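Local coordinates for hypothetical protein APE2540 (Aeropyrum pernix, PDB 1WDV) that probably acts as a trans-editing deacylase, hydrolysing the ester that links a wrongly attached alanine to tRNA(Pro), at residues L46-N51 with K64-N69. Numbering follows the deposited sequence.
Sequences LIVLDN and KRLNIN
L66 points from the loop 64-67 at the face of strand 43-50 that carries L46 and V48, two residues apart, and both receive it. Its CB, a methylene, meets CD1 of L46 at 3.9 Å. With L66 CG anti to the backbone N (chi1 -177°), that carbon stands 4.7 Å from both L46 CD1 and V48 CG2 and serves as the fork. The second torsion (chi2 77°) turns CD2 of L66 rather than its CD1 to V48. Of the two tips, L66 CD2 makes the close approach, 3.6 Å to V48 CG2; L66 CD1 stands farther from V48 CG2, at 4.6 Å, and lies 4.5 Å from L46 CD1.

On the strand side, L46 meets L66 end to base. It brings its CD1 to L66 CB, and the two leucine side chains run past each other in opposite directions. V48 offers one methyl, CG2, and its side chain lies aslant to that of L66.

The backbones stay well apart, 8.1 Å between the CA atoms of L46 and L66, while strand 43-50 spends its own backbone bonds on neighbours in the mixed sheet, L46 pairing with V58 and V48 with Y56. L66 also touches V58 and L81, on the strands flanking 43-50. Immediately after it, N67 is the N-cap of helix 68-75, its OD1 accepting a bond from S70 N.

Within the aminoacyl-tRNA editing domain, then, the contact joins the residues leading into helix 68-75 to strand 43-50 of the mixed sheet through aliphatic carbon alone, consistent with a hydrophobic contact that depends on close fit, with V48 and L66 buried and L46 partly open to solvent.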
loop_
_atom_site.group_PDB
_atom_site.type_symbol
_atom_site.label_atom_id
_atom_site.label_comp_id
_atom_site.label_asym_id
_atom_site.label_seq_id
_atom_site.Cartn_x
_atom_site.Cartn_y
_atom_site.Cartn_z
ATOM N N LEU A 46 3.994 1.762 -1.382
ATOM C CA LEU A 46 5.350 2.272 -1.512
ATOM C C LEU A 46 5.567 3.490 -0.655
ATOM O O LEU A 46 4.786 4.431 -0.712
ATOM C CB LEU A 46 5.629 2.671 -2.965
ATOM C CG LEU A 46 5.409 1.557 -3.988
ATOM C CD1 LEU A 46 5.605 2.140 -5.416
ATOM C CD2 LEU A 46 6.365 0.406 -3.700
ATOM N N ILE A 47 6.641 3.505 0.127
ATOM C CA ILE A 47 6.891 4.698 0.939
ATOM C C ILE A 47 7.727 5.686 0.126
ATOM O O ILE A 47 8.788 5.341 -0.441
ATOM C CB ILE A 47 7.609 4.326 2.252
ATOM C CG1 ILE A 47 6.768 3.306 3.031
ATOM C CG2 ILE A 47 7.860 5.568 3.095
ATOM C CD1 ILE A 47 5.344 3.794 3.430
ATOM N N VAL A 48 7.249 6.930 0.071
ATOM C CA VAL A 48 7.920 7.981 -0.688
ATOM C C VAL A 48 8.265 9.122 0.270
ATOM O O VAL A 48 7.471 9.455 1.158
ATOM C CB VAL A 48 6.981 8.472 -1.813
ATOM C CG1 VAL A 48 7.580 9.655 -2.572
ATOM C CG2 VAL A 48 6.742 7.305 -2.790
ATOM N N LEU A 49 9.447 9.714 0.077
ATOM C CA LEU A 49 9.903 10.788 0.954
ATOM C C LEU A 49 10.128 12.084 0.212
ATOM O O LEU A 49 10.700 12.065 -0.873
ATOM C CB LEU A 49 11.237 10.392 1.579
ATOM C CG LEU A 49 11.279 9.007 2.231
ATOM C CD1 LEU A 49 12.713 8.738 2.703
ATOM C CD2 LEU A 49 10.312 8.952 3.401
ATOM N N ASP A 50 9.704 13.217 0.769
ATOM C CA ASP A 50 10.029 14.461 0.104
ATOM C C ASP A 50 11.275 15.022 0.804
ATOM O O ASP A 50 11.791 14.418 1.750
ATOM C CB ASP A 50 8.846 15.467 0.080
ATOM C CG ASP A 50 8.407 15.960 1.460
ATOM O OD1 ASP A 50 9.250 16.128 2.359
ATOM O OD2 ASP A 50 7.174 16.214 1.628
ATOM N N ASN A 51 11.803 16.145 0.334
ATOM C CA ASN A 51 13.005 16.675 0.963
ATOM C C ASN A 51 12.803 17.581 2.182
ATOM O O ASN A 51 13.725 18.306 2.578
ATOM C CB ASN A 51 13.856 17.386 -0.090
ATOM C CG ASN A 51 13.205 18.659 -0.605
ATOM O OD1 ASN A 51 12.033 18.936 -0.345
ATOM N ND2 ASN A 51 13.978 19.442 -1.346
ATOM N N LYS A 64 2.704 -2.229 -12.057
ATOM C CA LYS A 64 3.202 -0.900 -12.443
ATOM C C LYS A 64 4.298 -0.486 -11.476
ATOM O O LYS A 64 4.586 -1.187 -10.511
ATOM C CB LYS A 64 2.089 0.154 -12.376
ATOM C CG LYS A 64 0.816 -0.199 -13.137
ATOM C CD LYS A 64 0.972 -0.027 -14.633
ATOM C CE LYS A 64 -0.405 -0.104 -15.318
ATOM N NZ LYS A 64 -0.239 -0.140 -16.797
ATOM N N ARG A 65 4.956 0.627 -11.786
ATOM C CA ARG A 65 5.982 1.183 -10.909
ATOM C C ARG A 65 5.597 2.625 -10.613
ATOM O O ARG A 65 4.746 3.213 -11.288
ATOM C CB ARG A 65 7.373 1.096 -11.555
ATOM C CG ARG A 65 7.935 -0.337 -11.471
ATOM C CD ARG A 65 9.296 -0.528 -12.112
ATOM N NE ARG A 65 9.907 -1.799 -11.695
ATOM C CZ ARG A 65 10.835 -2.451 -12.394
ATOM N NH1 ARG A 65 11.246 -1.963 -13.557
ATOM N NH2 ARG A 65 11.394 -3.556 -11.905
ATOM N N LEU A 66 6.202 3.200 -9.591
ATOM C CA LEU A 66 5.882 4.580 -9.250
ATOM C C LEU A 66 6.341 5.587 -10.302
ATOM O O LEU A 66 7.451 5.478 -10.832
ATOM C CB LEU A 66 6.538 4.935 -7.913
ATOM C CG LEU A 66 6.227 6.355 -7.406
ATOM C CD1 LEU A 66 4.808 6.342 -6.833
ATOM C CD2 LEU A 66 7.236 6.767 -6.328
ATOM N N ASN A 67 5.482 6.566 -10.593
ATOM C CA ASN A 67 5.832 7.647 -11.508
ATOM C C ASN A 67 6.340 8.755 -10.556
ATOM O O ASN A 67 5.548 9.485 -9.934
ATOM C CB ASN A 67 4.592 8.118 -12.276
ATOM C CG ASN A 67 4.924 9.168 -13.303
ATOM O OD1 ASN A 67 5.766 10.035 -13.065
ATOM N ND2 ASN A 67 4.262 9.105 -14.454
ATOM N N ILE A 68 7.662 8.838 -10.421
ATOM C CA ILE A 68 8.295 9.803 -9.524
ATOM C C ILE A 68 7.880 11.237 -9.798
ATOM O O ILE A 68 7.544 11.976 -8.880
ATOM C CB ILE A 68 9.844 9.717 -9.599
ATOM C CG1 ILE A 68 10.311 8.345 -9.117
ATOM C CG2 ILE A 68 10.485 10.822 -8.736
ATOM C CD1 ILE A 68 10.110 8.117 -7.625
ATOM N N ASN A 69 7.889 11.613 -11.066
ATOM C CA ASN A 69 7.513 12.963 -11.467
ATOM C C ASN A 69 6.103 13.288 -10.994
ATOM O O ASN A 69 5.829 14.394 -10.558
ATOM C CB ASN A 69 7.584 13.089 -12.984
ATOM C CG ASN A 69 7.258 14.487 -13.465
ATOM O OD1 ASN A 69 6.418 14.668 -14.350
ATOM N ND2 ASN A 69 7.928 15.484 -12.896
#